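Local coordinates for protein peroxisomal acyl-coenzyme A oxidase 1 (Arabidopsis thaliana, PDB 1W07) that catalyses the FAD-dependent desaturation of long- and medium-chain acyl-CoAs to 2-trans-enoyl-CoAs in peroxisomal beta-oxidation, passing the electrons to oxygen to give hydrogen peroxide, at residues Pro46-Ser51 with His91-Pro96; Gln147-Thr152 with Ala171-Pro176; Tyr306-Arg311 with Gln323-Lys328. The protein carries 1 engineered substitution. One frame throughout, in Å; residues are numbered along the deposited sequence.

Contact 1 of 3, residues Pro46-Ser51 with His91-Pro96; sequences PVFEKS and HFIDQP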
loop_
_atom_site.group_PDB
_atom_site.type_symbol
_atom_site.label_atom_id
_atom_site.label_comp_id
_atom_site.label_asym_id
_atom_site.label_seq_id
_atom_site.Cartn_x
_atom_site.Cartn_y
_atom_site.Cartn_z
ATOM N N PRO B 46 7.920 7.830 -30.521
ATOM C CA PRO B 46 7.825 9.034 -29.685
ATOM C C PRO B 46 6.425 9.303 -29.135
ATOM O O PRO B 46 6.270 9.801 -28.024
ATOM C CB PRO B 46 8.283 10.145 -30.628
ATOM C CG PRO B 46 9.218 9.440 -31.554
ATOM C CD PRO B 46 8.493 8.158 -31.838
ATOM N N VAL B 47 5.402 8.981 -29.920
ATOM C CA VAL B 47 4.022 9.217 -29.500
ATOM C C VAL B 47 3.687 8.414 -28.235
ATOM O O VAL B 47 2.814 8.812 -27.455
ATOM C CB VAL B 47 3.009 8.835 -30.636
ATOM C CG1 VAL B 47 1.574 9.084 -30.175
ATOM C CG2 VAL B 47 3.310 9.644 -31.907
ATOM N N PHE B 48 4.390 7.304 -28.019
ATOM C CA PHE B 48 4.114 6.449 -26.861
ATOM C C PHE B 48 4.967 6.707 -25.624
ATOM O O PHE B 48 5.083 5.853 -24.745
ATOM C CB PHE B 48 4.217 4.980 -27.278
ATOM C CG PHE B 48 3.189 4.561 -28.306
ATOM C CD1 PHE B 48 3.491 3.582 -29.256
ATOM C CD2 PHE B 48 1.916 5.132 -28.318
ATOM C CE1 PHE B 48 2.543 3.177 -30.201
ATOM C CE2 PHE B 48 0.953 4.734 -29.262
ATOM C CZ PHE B 48 1.269 3.755 -30.206
ATOM N N GLU B 49 5.555 7.895 -25.564
ATOM C CA GLU B 49 6.357 8.287 -24.422
ATOM C C GLU B 49 5.433 8.358 -23.216
ATOM O O GLU B 49 4.290 8.804 -23.342
ATOM C CB GLU B 49 6.982 9.665 -24.676
ATOM C CG GLU B 49 7.629 10.278 -23.447
ATOM C CD GLU B 49 8.093 11.703 -23.679
ATOM O OE1 GLU B 49 7.351 12.478 -24.323
ATOM O OE2 GLU B 49 9.190 12.057 -23.194
ATOM N N LYS B 50 5.910 7.923 -22.052
ATOM C CA LYS B 50 5.081 7.983 -20.853
ATOM C C LYS B 50 5.845 8.290 -19.571
ATOM O O LYS B 50 5.268 8.226 -18.490
ATOM C CB LYS B 50 4.305 6.676 -20.654
ATOM C CG LYS B 50 5.123 5.544 -20.046
ATOM C CD LYS B 50 5.397 4.437 -21.047
ATOM C CE LYS B 50 4.798 3.084 -20.603
ATOM N NZ LYS B 50 5.356 2.396 -19.379
ATOM N N SER B 51 7.133 8.618 -19.673
ATOM C CA SER B 51 7.929 8.934 -18.481
ATOM C C SER B 51 7.646 10.358 -17.996
ATOM O O SER B 51 8.082 10.749 -16.912
ATOM C CB SER B 51 9.429 8.781 -18.775
ATOM O OG SER B 51 9.866 9.714 -19.749
ATOM N N HIS B 91 -1.051 -3.350 -24.896
ATOM C CA HIS B 91 -0.424 -3.801 -23.665
ATOM C C HIS B 91 0.838 -2.999 -23.368
ATOM O O HIS B 91 1.024 -2.511 -22.244
ATOM C CB HIS B 91 -0.086 -5.288 -23.771
ATOM C CG HIS B 91 0.764 -5.803 -22.652
ATOM N ND1 HIS B 91 0.291 -5.966 -21.369
ATOM C CD2 HIS B 91 2.067 -6.176 -22.623
ATOM C CE1 HIS B 91 1.262 -6.423 -20.596
ATOM N NE2 HIS B 91 2.353 -6.556 -21.333
ATOM N N PHE B 92 1.716 -2.854 -24.359
ATOM C CA PHE B 92 2.938 -2.104 -24.110
ATOM C C PHE B 92 2.782 -0.578 -24.086
ATOM O O PHE B 92 3.594 0.109 -23.481
ATOM C CB PHE B 92 4.033 -2.557 -25.077
ATOM C CG PHE B 92 4.505 -3.965 -24.819
ATOM C CD1 PHE B 92 4.168 -4.999 -25.687
ATOM C CD2 PHE B 92 5.259 -4.258 -23.687
ATOM C CE1 PHE B 92 4.574 -6.308 -25.432
ATOM C CE2 PHE B 92 5.672 -5.565 -23.423
ATOM C CZ PHE B 92 5.328 -6.589 -24.293
ATOM N N ILE B 93 1.737 -0.054 -24.715
ATOM C CA ILE B 93 1.482 1.389 -24.676
ATOM C C ILE B 93 1.290 1.721 -23.181
ATOM O O ILE B 93 1.577 2.836 -22.728
ATOM C CB ILE B 93 0.219 1.753 -25.503
ATOM C CG1 ILE B 93 0.536 1.616 -26.997
ATOM C CG2 ILE B 93 -0.255 3.165 -25.172
ATOM C CD1 ILE B 93 -0.666 1.870 -27.912
ATOM N N ASP B 94 0.791 0.731 -22.437
ATOM C CA ASP B 94 0.636 0.818 -20.991
ATOM C C ASP B 94 -0.088 2.057 -20.467
ATOM O O ASP B 94 0.400 2.742 -19.568
ATOM C CB ASP B 94 2.037 0.728 -20.387
ATOM C CG ASP B 94 2.021 0.487 -18.897
ATOM O OD1 ASP B 94 2.913 1.021 -18.211
ATOM O OD2 ASP B 94 1.138 -0.251 -18.417
ATOM N N GLN B 95 -1.254 2.360 -21.027
ATOM C CA GLN B 95 -1.973 3.534 -20.567
ATOM C C GLN B 95 -3.474 3.314 -20.531
ATOM O O GLN B 95 -4.129 3.234 -21.564
ATOM C CB GLN B 95 -1.620 4.738 -21.450
ATOM C CG GLN B 95 -2.175 6.069 -20.931
ATOM C CD GLN B 95 -1.278 7.248 -21.261
ATOM O OE1 GLN B 95 -0.057 7.177 -21.101
ATOM N NE2 GLN B 95 -1.878 8.349 -21.696
ATOM N N PRO B 96 -4.043 3.197 -19.322
ATOM C CA PRO B 96 -5.480 2.981 -19.138
ATOM C C PRO B 96 -6.270 3.951 -20.020
ATOM O O PRO B 96 -6.063 5.167 -19.952
ATOM C CB PRO B 96 -5.673 3.252 -17.650
ATOM C CG PRO B 96 -4.374 2.726 -17.067
ATOM C CD PRO B 96 -3.350 3.289 -18.017
HETATM O O HOH W 1 2.486 5.218 -23.777
#
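The C-terminal end of helix 83-93, in the helical N-terminal domain, meets the loop that leads from helix 29-43 to helix 58-78. The loop makes a short 3-10 turn at P46-V47 before F48, and E49 N closes the turn onto P46 O. F48 CB points at the helix end, with CG anti to the carbonyl carbon (chi1 -64°), and this offers one ring face to I93. The side chain of I93 crosses that face obliquely: CG1 stands 3.8 Å from the ring centroid, almost on the ring normal, as a CH-pi contact, while I93 CD1 lies 3.5 Å from F48 CZ. H71 of helix 58-78 meets the same ring edge-to-face, so the phenyl group joins three helices, V42 of helix 29-43 also packing against it. A water ties the two backbones together, donating to F48 O and to I93 O, each at 2.8 Å. H612 also donates to F48 O. Beyond the helix end D94 leaves helical geometry with positive phi (51°), and its carboxylate turns to the lysine of the loop. K50 NZ forms a salt bridge with D94 OD1 at 3.0 Å, taking the anti lone pair, away from OD2; the lysine gets there by a chain bent at chi2, chi3 and chi4, so that its CE lies 3.6 Å from D94 CB. The same OD1 forms a salt bridge with R298, which would probably keep D94 ionised. The carboxamide of Q95 is gripped by R53, K68 and T65.

Contact 2 of 3, residues Gln147-Thr152 with Ala171-Pro176; sequences QGLETT and ASKWWP. With FAD (flavin-adenine dinucleotide), chain I.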
loop_
_atom_site.group_PDB
_atom_site.type_symbol
_atom_site.label_atom_id
_atom_site.label_comp_id
_atom_site.label_asym_id
_atom_site.label_seq_id
_atom_site.Cartn_x
_atom_site.Cartn_y
_atom_site.Cartn_z
ATOM N N GLN B 147 -27.317 -7.432 -8.143
ATOM C CA GLN B 147 -28.759 -7.653 -8.060
ATOM C C GLN B 147 -29.477 -6.502 -7.375
ATOM O O GLN B 147 -30.708 -6.438 -7.385
ATOM C CB GLN B 147 -29.053 -8.965 -7.335
ATOM C CG GLN B 147 -28.513 -10.190 -8.069
ATOM C CD GLN B 147 -29.037 -10.289 -9.494
ATOM O OE1 GLN B 147 -30.245 -10.349 -9.714
ATOM N NE2 GLN B 147 -28.127 -10.301 -10.466
ATOM N N GLY B 148 -28.707 -5.581 -6.799
ATOM C CA GLY B 148 -29.293 -4.429 -6.128
ATOM C C GLY B 148 -29.358 -3.176 -6.990
ATOM O O GLY B 148 -29.798 -2.136 -6.504
ATOM N N LEU B 149 -28.924 -3.258 -8.251
ATOM C CA LEU B 149 -28.969 -2.096 -9.148
ATOM C C LEU B 149 -30.363 -1.481 -9.117
ATOM O O LEU B 149 -31.355 -2.215 -9.070
ATOM C CB LEU B 149 -28.630 -2.495 -10.590
ATOM C CG LEU B 149 -27.217 -3.032 -10.817
ATOM C CD1 LEU B 149 -26.997 -3.272 -12.307
ATOM C CD2 LEU B 149 -26.196 -2.040 -10.255
ATOM N N GLU B 150 -30.421 -0.146 -9.150
ATOM C CA GLU B 150 -31.675 0.612 -9.098
ATOM C C GLU B 150 -32.159 1.109 -10.459
ATOM O O GLU B 150 -33.343 1.399 -10.627
ATOM C CB GLU B 150 -31.525 1.828 -8.170
ATOM C CG GLU B 150 -31.075 1.496 -6.760
ATOM C CD GLU B 150 -30.947 2.720 -5.879
ATOM O OE1 GLU B 150 -31.974 3.393 -5.630
ATOM O OE2 GLU B 150 -29.818 3.020 -5.434
ATOM N N THR B 151 -31.255 1.231 -11.424
ATOM C CA THR B 151 -31.664 1.707 -12.741
ATOM C C THR B 151 -32.743 0.773 -13.293
ATOM O O THR B 151 -32.651 -0.448 -13.168
ATOM C CB THR B 151 -30.456 1.779 -13.707
ATOM O OG1 THR B 151 -29.485 2.679 -13.163
ATOM C CG2 THR B 151 -30.898 2.298 -15.097
ATOM N N THR B 152 -33.780 1.349 -13.886
ATOM C CA THR B 152 -34.858 0.537 -14.424
ATOM C C THR B 152 -34.993 0.630 -15.932
ATOM O O THR B 152 -34.617 1.630 -16.537
ATOM C CB THR B 152 -36.214 0.925 -13.794
ATOM O OG1 THR B 152 -36.465 2.310 -14.028
ATOM C CG2 THR B 152 -36.196 0.687 -12.314
ATOM N N ALA B 171 -28.828 5.790 -7.904
ATOM C CA ALA B 171 -29.050 4.863 -9.009
ATOM C C ALA B 171 -28.145 5.248 -10.182
ATOM O O ALA B 171 -28.015 4.499 -11.149
ATOM C CB ALA B 171 -30.519 4.897 -9.442
ATOM N N SER B 172 -27.533 6.419 -10.090
ATOM C CA SER B 172 -26.647 6.908 -11.146
ATOM C C SER B 172 -25.489 5.941 -11.406
ATOM O O SER B 172 -24.879 5.432 -10.466
ATOM C CB SER B 172 -26.076 8.276 -10.759
ATOM O OG SER B 172 -27.102 9.193 -10.428
ATOM N N LYS B 173 -25.183 5.695 -12.675
ATOM C CA LYS B 173 -24.075 4.807 -13.034
ATOM C C LYS B 173 -22.839 5.546 -12.549
ATOM O O LYS B 173 -22.775 6.773 -12.636
ATOM C CB LYS B 173 -24.005 4.577 -14.547
ATOM C CG LYS B 173 -25.187 3.802 -15.087
ATOM C CD LYS B 173 -25.318 2.476 -14.348
ATOM C CE LYS B 173 -26.555 1.712 -14.785
ATOM N NZ LYS B 173 -26.714 0.396 -14.082
ATOM N N TRP B 174 -21.857 4.810 -12.047
ATOM C CA TRP B 174 -20.663 5.430 -11.486
ATOM C C TRP B 174 -19.495 4.445 -11.551
ATOM O O TRP B 174 -19.605 3.327 -11.048
ATOM C CB TRP B 174 -20.983 5.813 -10.029
ATOM C CG TRP B 174 -19.997 6.726 -9.354
ATOM C CD1 TRP B 174 -18.817 6.369 -8.755
ATOM C CD2 TRP B 174 -20.081 8.147 -9.258
ATOM N NE1 TRP B 174 -18.169 7.484 -8.304
ATOM C CE2 TRP B 174 -18.922 8.591 -8.593
ATOM C CE3 TRP B 174 -21.029 9.096 -9.678
ATOM C CZ2 TRP B 174 -18.678 9.948 -8.332
ATOM C CZ3 TRP B 174 -20.791 10.439 -9.423
ATOM C CH2 TRP B 174 -19.616 10.855 -8.753
ATOM N N TRP B 175 -18.412 4.893 -12.188
ATOM C CA TRP B 175 -17.152 4.159 -12.405
ATOM C C TRP B 175 -16.840 3.659 -13.818
ATOM O O TRP B 175 -15.667 3.489 -14.165
ATOM C CB TRP B 175 -16.996 2.964 -11.430
ATOM C CG TRP B 175 -16.433 3.378 -10.102
ATOM C CD1 TRP B 175 -17.070 3.377 -8.901
ATOM C CD2 TRP B 175 -15.157 3.999 -9.880
ATOM N NE1 TRP B 175 -16.276 3.974 -7.939
ATOM C CE2 TRP B 175 -15.098 4.368 -8.517
ATOM C CE3 TRP B 175 -14.063 4.288 -10.707
ATOM C CZ2 TRP B 175 -13.992 5.014 -7.962
ATOM C CZ3 TRP B 175 -12.955 4.933 -10.155
ATOM C CH2 TRP B 175 -12.933 5.289 -8.794
ATOM N N PRO B 176 -17.866 3.408 -14.661
ATOM C CA PRO B 176 -17.590 2.913 -16.008
ATOM C C PRO B 176 -16.453 3.592 -16.784
ATOM O O PRO B 176 -16.508 4.787 -17.074
ATOM C CB PRO B 176 -18.943 3.035 -16.693
ATOM C CG PRO B 176 -19.880 2.627 -15.566
ATOM C CD PRO B 176 -19.324 3.481 -14.426
HETATM P PA FAD I . -18.541 -3.008 -1.730
HETATM O O1A FAD I . -18.916 -4.289 -2.367
HETATM O O2A FAD I . -19.625 -2.084 -1.335
HETATM O O5B FAD I . -17.612 -3.331 -0.457
HETATM C C5B FAD I . -17.176 -2.291 0.421
HETATM C C4B FAD I . -16.641 -2.895 1.723
HETATM O O4B FAD I . -17.697 -3.690 2.294
HETATM C C3B FAD I . -15.473 -3.848 1.451
HETATM O O3B FAD I . -14.643 -3.935 2.613
HETATM C C2B FAD I . -16.191 -5.172 1.203
HETATM O O2B FAD I . -15.349 -6.268 1.570
HETATM C C1B FAD I . -17.316 -5.075 2.237
HETATM N N9A FAD I . -18.464 -5.933 1.860
HETATM C C8A FAD I . -19.372 -5.666 0.920
HETATM N N7A FAD I . -20.253 -6.664 0.853
HETATM C C5A FAD I . -19.903 -7.578 1.752
HETATM C C6A FAD I . -20.439 -8.799 2.140
HETATM N N6A FAD I . -21.483 -9.327 1.509
HETATM N N1A FAD I . -19.819 -9.501 3.181
HETATM C C2A FAD I . -18.680 -8.970 3.797
HETATM N N3A FAD I . -18.194 -7.810 3.392
HETATM C C4A FAD I . -18.768 -7.109 2.399
HETATM N N1 FAD I . -17.991 -0.916 -12.957
HETATM C C2 FAD I . -18.624 -1.031 -14.201
HETATM O O2 FAD I . -19.802 -1.374 -14.262
HETATM N N3 FAD I . -17.901 -0.736 -15.367
HETATM C C4 FAD I . -16.564 -0.328 -15.284
HETATM O O4 FAD I . -15.930 -0.105 -16.317
HETATM C C4X FAD I . -15.952 -0.194 -14.041
HETATM N N5 FAD I . -14.639 0.290 -13.935
HETATM C C5X FAD I . -14.021 0.445 -12.692
HETATM C C6 FAD I . -12.764 1.034 -12.604
HETATM C C7 FAD I . -12.197 1.293 -11.362
HETATM C C7M FAD I . -10.821 1.955 -11.308
HETATM C C8 FAD I . -12.891 0.955 -10.195
HETATM C C8M FAD I . -12.290 1.229 -8.814
HETATM C C9 FAD I . -14.142 0.357 -10.289
HETATM C C9A FAD I . -14.718 0.097 -11.528
HETATM N N10 FAD I . -16.009 -0.439 -11.636
HETATM C C10 FAD I . -16.656 -0.495 -12.882
HETATM C "C1'" FAD I . -16.769 -0.850 -10.430
HETATM C "C2'" FAD I . -16.255 -2.202 -9.923
HETATM O "O2'" FAD I . -16.296 -3.166 -10.977
HETATM C "C3'" FAD I . -17.009 -2.749 -8.708
HETATM O "O3'" FAD I . -18.398 -2.880 -9.025
HETATM C "C4'" FAD I . -16.870 -1.856 -7.473
HETATM O "O4'" FAD I . -15.579 -1.245 -7.412
HETATM C "C5'" FAD I . -17.103 -2.698 -6.219
HETATM O "O5'" FAD I . -16.805 -1.940 -5.048
HETATM P P FAD I . -17.971 -1.488 -4.040
HETATM O O1P FAD I . -17.859 -0.022 -3.883
HETATM O O2P FAD I . -19.253 -2.060 -4.508
HETATM O O3P FAD I . -17.517 -2.213 -2.681
#
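Between the loop before strand 152-156 and the short strand 173-174, in the middle domain, the tight part is confined to E150, T151, A171 and K173. E150 CB sits 3.5 Å from A171 CB, a close methylene-to-methyl contact beneath an extended glutamate whose OE2 is bonded to T170. T151 points at the strand; its OG1 lies 3.1 Å from A171 O, without a hydrogen bond to it, and 3.5 Å from K173 CE. T151 OG1 is hydrogen-bonded to E139 OE2, the same carboxylate that forms the salt bridge with K173 NZ. The lysine chain turns once, at chi2 (-56°), then runs straight, crossing T151 obliquely. Its NZ passes L149 CD1 at 4.1 Å and is also gripped by the carbonyls of Y189 and Q137. The packing slackens at both ends: Q147, on the exposed side, and G148 do not touch the strand, W174 turns to F630 and H402 of the second subunit, and W175 and P176 reach the flavin. There the indole of W175 lies nearly parallel to the isoalloxazine and offset over its benzenoid part, with CE3 3.6 Å from FAD C8; W174 NE1 lies over the other face of the W175 indole. An alanine in place of W175 would probably leave this side of the flavin without its aromatic cover. W175 O, fixed by N239, stands 3.4 Å from FAD N5. N5 accepts the hydride when a flavin oxidises an acyl-CoA, so this carbonyl, close but not hydrogen-bonded to it, is likely to influence the polarity around the redox centre.

Contact 3 of 3, residues Tyr306-Arg311 with Gln323-Lys328; sequences YSAVRR and QVIDYK. With FAD (flavin-adenine dinucleotide), chain C.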
loop_
_atom_site.group_PDB
_atom_site.type_symbol
_atom_site.label_atom_id
_atom_site.label_comp_id
_atom_site.label_asym_id
_atom_site.label_seq_id
_atom_site.Cartn_x
_atom_site.Cartn_y
_atom_site.Cartn_z
ATOM N N TYR B 306 17.418 -2.823 -8.482
ATOM C CA TYR B 306 17.886 -1.794 -7.567
ATOM C C TYR B 306 18.558 -2.388 -6.324
ATOM O O TYR B 306 19.486 -1.792 -5.780
ATOM C CB TYR B 306 16.742 -0.892 -7.133
ATOM C CG TYR B 306 17.209 0.240 -6.254
ATOM C CD1 TYR B 306 18.001 1.269 -6.773
ATOM C CD2 TYR B 306 16.878 0.284 -4.900
ATOM C CE1 TYR B 306 18.443 2.312 -5.964
ATOM C CE2 TYR B 306 17.320 1.321 -4.084
ATOM C CZ TYR B 306 18.097 2.328 -4.619
ATOM O OH TYR B 306 18.527 3.352 -3.807
ATOM N N SER B 307 18.087 -3.547 -5.864
ATOM C CA SER B 307 18.662 -4.190 -4.675
ATOM C C SER B 307 20.091 -4.658 -4.942
ATOM O O SER B 307 20.902 -4.762 -4.025
ATOM C CB SER B 307 17.818 -5.388 -4.238
ATOM O OG SER B 307 16.541 -4.987 -3.758
ATOM N N ALA B 308 20.382 -4.946 -6.202
ATOM C CA ALA B 308 21.712 -5.395 -6.604
ATOM C C ALA B 308 22.638 -4.199 -6.809
ATOM O O ALA B 308 23.859 -4.324 -6.706
ATOM C CB ALA B 308 21.623 -6.210 -7.883
ATOM N N VAL B 309 22.053 -3.041 -7.102
ATOM C CA VAL B 309 22.844 -1.827 -7.313
ATOM C C VAL B 309 23.086 -1.104 -5.989
ATOM O O VAL B 309 24.202 -0.674 -5.701
ATOM C CB VAL B 309 22.131 -0.838 -8.271
ATOM C CG1 VAL B 309 22.828 0.512 -8.240
ATOM C CG2 VAL B 309 22.128 -1.387 -9.696
ATOM N N ARG B 310 22.035 -0.981 -5.189
ATOM C CA ARG B 310 22.136 -0.291 -3.911
ATOM C C ARG B 310 23.005 -1.009 -2.875
ATOM O O ARG B 310 22.812 -2.194 -2.589
ATOM C CB ARG B 310 20.736 -0.071 -3.343
ATOM C CG ARG B 310 20.701 0.655 -2.006
ATOM C CD ARG B 310 21.145 2.115 -2.124
ATOM N NE ARG B 310 20.947 2.823 -0.863
ATOM C CZ ARG B 310 21.047 4.145 -0.713
ATOM N NH1 ARG B 310 21.340 4.927 -1.751
ATOM N NH2 ARG B 310 20.856 4.696 0.485
ATOM N N ARG B 311 23.976 -0.287 -2.326
ATOM C CA ARG B 311 24.860 -0.831 -1.300
ATOM C C ARG B 311 24.687 0.037 -0.064
ATOM O O ARG B 311 24.606 1.272 -0.161
ATOM C CB ARG B 311 26.326 -0.808 -1.764
ATOM C CG ARG B 311 26.652 -1.786 -2.906
ATOM C CD ARG B 311 28.021 -1.488 -3.529
ATOM N NE ARG B 311 28.345 -2.379 -4.648
ATOM C CZ ARG B 311 28.772 -3.635 -4.519
ATOM N NH1 ARG B 311 28.940 -4.174 -3.317
ATOM N NH2 ARG B 311 29.036 -4.354 -5.601
ATOM N N GLN B 323 25.823 -5.095 -1.131
ATOM C CA GLN B 323 24.594 -4.921 -1.903
ATOM C C GLN B 323 23.436 -5.312 -0.977
ATOM O O GLN B 323 23.488 -6.363 -0.319
ATOM C CB GLN B 323 24.626 -5.832 -3.123
ATOM C CG GLN B 323 25.693 -5.453 -4.136
ATOM C CD GLN B 323 25.998 -6.591 -5.080
ATOM O OE1 GLN B 323 26.737 -7.509 -4.732
ATOM N NE2 GLN B 323 25.406 -6.556 -6.267
ATOM N N VAL B 324 22.388 -4.493 -0.913
ATOM C CA VAL B 324 21.292 -4.810 -0.012
ATOM C C VAL B 324 20.649 -6.138 -0.330
ATOM O O VAL B 324 20.118 -6.800 0.562
ATOM C CB VAL B 324 20.209 -3.685 0.037
ATOM C CG1 VAL B 324 20.841 -2.411 0.589
ATOM C CG2 VAL B 324 19.581 -3.466 -1.334
ATOM N N ILE B 325 20.731 -6.558 -1.590
ATOM C CA ILE B 325 20.143 -7.831 -1.985
ATOM C C ILE B 325 20.833 -9.027 -1.311
ATOM O O ILE B 325 20.322 -10.149 -1.366
ATOM C CB ILE B 325 20.174 -8.008 -3.511
ATOM C CG1 ILE B 325 19.232 -9.147 -3.917
ATOM C CG2 ILE B 325 21.594 -8.296 -3.989
ATOM C CD1 ILE B 325 19.000 -9.248 -5.431
ATOM N N ASP B 326 21.984 -8.782 -0.680
ATOM C CA ASP B 326 22.744 -9.817 0.038
ATOM C C ASP B 326 22.166 -10.057 1.452
ATOM O O ASP B 326 22.480 -11.054 2.090
ATOM C CB ASP B 326 24.211 -9.396 0.220
ATOM C CG ASP B 326 25.075 -9.615 -1.018
ATOM O OD1 ASP B 326 24.542 -9.916 -2.109
ATOM O OD2 ASP B 326 26.311 -9.468 -0.880
ATOM N N TYR B 327 21.355 -9.128 1.952
ATOM C CA TYR B 327 20.783 -9.244 3.297
ATOM C C TYR B 327 19.573 -10.172 3.318
ATOM O O TYR B 327 18.671 -10.039 2.490
ATOM C CB TYR B 327 20.387 -7.857 3.819
ATOM C CG TYR B 327 21.562 -6.916 4.039
ATOM C CD1 TYR B 327 21.493 -5.578 3.640
ATOM C CD2 TYR B 327 22.737 -7.358 4.655
ATOM C CE1 TYR B 327 22.564 -4.708 3.842
ATOM C CE2 TYR B 327 23.810 -6.495 4.864
ATOM C CZ TYR B 327 23.720 -5.172 4.450
ATOM O OH TYR B 327 24.808 -4.338 4.595
ATOM N N LYS B 328 19.551 -11.111 4.265
ATOM C CA LYS B 328 18.462 -12.075 4.379
ATOM C C LYS B 328 17.071 -11.457 4.528
ATOM O O LYS B 328 16.097 -12.022 4.051
ATOM C CB LYS B 328 18.759 -13.075 5.513
ATOM C CG LYS B 328 19.674 -14.219 5.070
ATOM C CD LYS B 328 18.962 -15.097 4.041
ATOM C CE LYS B 328 19.860 -16.169 3.405
ATOM N NZ LYS B 328 20.847 -15.662 2.401
HETATM P PA FAD C . 18.545 2.106 2.515
HETATM O O1A FAD C . 19.102 2.202 3.884
HETATM O O2A FAD C . 19.464 2.233 1.361
HETATM O O5B FAD C . 17.716 0.731 2.401
HETATM C C5B FAD C . 17.231 0.249 1.144
HETATM C C4B FAD C . 16.801 -1.215 1.283
HETATM O O4B FAD C . 17.926 -1.924 1.844
HETATM C C3B FAD C . 15.658 -1.354 2.292
HETATM O O3B FAD C . 14.914 -2.544 2.016
HETATM C C2B FAD C . 16.417 -1.486 3.611
HETATM O O2B FAD C . 15.621 -2.211 4.553
HETATM C C1B FAD C . 17.557 -2.398 3.150
HETATM N N9A FAD C . 18.714 -2.314 4.066
HETATM C C8A FAD C . 19.582 -1.302 4.138
HETATM N N7A FAD C . 20.509 -1.569 5.054
HETATM C C5A FAD C . 20.236 -2.767 5.565
HETATM C C6A FAD C . 20.850 -3.548 6.535
HETATM N N6A FAD C . 21.964 -3.139 7.130
HETATM N N1A FAD C . 20.293 -4.797 6.839
HETATM C C2A FAD C . 19.144 -5.226 6.163
HETATM N N3A FAD C . 18.586 -4.450 5.249
HETATM C C4A FAD C . 19.097 -3.248 4.939
HETATM N N1 FAD C . 17.162 13.278 4.746
HETATM C C2 FAD C . 17.733 14.454 5.249
HETATM O O2 FAD C . 18.941 14.510 5.461
HETATM N N3 FAD C . 16.914 15.573 5.458
HETATM C C4 FAD C . 15.547 15.517 5.153
HETATM O O4 FAD C . 14.840 16.505 5.334
HETATM C C4X FAD C . 14.992 14.346 4.652
HETATM N N5 FAD C . 13.640 14.300 4.284
HETATM C C5X FAD C . 13.077 13.135 3.746
HETATM C C6 FAD C . 11.774 13.145 3.261
HETATM C C7 FAD C . 11.272 12.032 2.586
HETATM C C7M FAD C . 9.851 12.087 2.019
HETATM C C8 FAD C . 12.073 10.904 2.408
HETATM C C8M FAD C . 11.572 9.682 1.631
HETATM C C9 FAD C . 13.370 10.893 2.912
HETATM C C9A FAD C . 13.881 12.005 3.582
HETATM N N10 FAD C . 15.218 12.033 4.000
HETATM C C10 FAD C . 15.794 13.227 4.455
HETATM C "C1'" FAD C . 16.070 10.825 3.883
HETATM C "C2'" FAD C . 15.683 9.847 4.999
HETATM O "O2'" FAD C . 15.732 10.520 6.261
HETATM C "C3'" FAD C . 16.556 8.590 5.077
HETATM O "O3'" FAD C . 17.930 8.959 5.231
HETATM C "C4'" FAD C . 16.410 7.696 3.843
HETATM O "O4'" FAD C . 15.047 7.608 3.425
HETATM C "C5'" FAD C . 16.934 6.295 4.157
HETATM O "O5'" FAD C . 16.573 5.404 3.102
HETATM P P FAD C . 17.690 4.755 2.146
HETATM O O1P FAD C . 17.365 5.153 0.758
HETATM O O2P FAD C . 19.031 5.074 2.682
HETATM O O3P FAD C . 17.371 3.190 2.336
#
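Q323, V324 and S307 lose most surface where the end of helix 278-309 meets the loop that leads into helix 328-363. Q323 has its CG anti to the carbonyl carbon (chi1 -67°) and an extended chain, which brings NE2 to A308 O at 2.8 Å in a nearly straight bond (171°). The donor lies in the carbonyl plane on a lone pair, and the oxygen lies in the amide plane of Q323. The same nitrogen is also bonded to E10. R311 runs alongside and points the same way, its guanidinium stacked on the glutamine with CG of Q323 over its centre; NH1 is bonded to E321. The backbones of R311 and Q323 form a single beta bridge, whose hydrogen bond runs from V324 N to R310 O at 2.9 Å, in the carbonyl plane. This loop belongs to the C-alpha1 domain, and a 3-10 turn at V324-D326 precedes Y327 at the N-cap of helix 328-363. S307 O is the third backbone acceptor, bonded by I325 N at 3.0 Å from above the carbonyl plane. V324 CG2 also sits 3.3 Å from S307 O, and S307 CB packs 3.6 Å from I325 CB. The other V324 branch turns to the cofactor, CG1 lying 3.2 Å from FAD O4B. R310, bent at chi2 (68°), sends its side chain the same way: NE bonds FAD O2A at 2.7 Å, with a weak second bond from NH2 to that oxygen, and NH1 is held by Y626. Y327 sets one ring face against the adenine, and its hydroxyl is bonded to Q312 O.

Contacts 2 and 3 both serve FAD, but through different FAD molecules of the dimer. The FAD of contact 2 also binds S144, T138 and D426 of the same chain and Q330 of the second subunit; that of contact 3 binds Q330 in the same chain and S144 of the second subunit. Each FAD therefore lies between two chains, one giving 171-176 against the flavin and the other giving 306-311 with 323-328 at the adenine and diphosphate. The two contacts are about 49 Å apart between centres. In contact 1 the side chain of Q95 is about 14 Å from an FAD; its centre is about 32 Å from that of contact 2 and about 30 Å from that of contact 3.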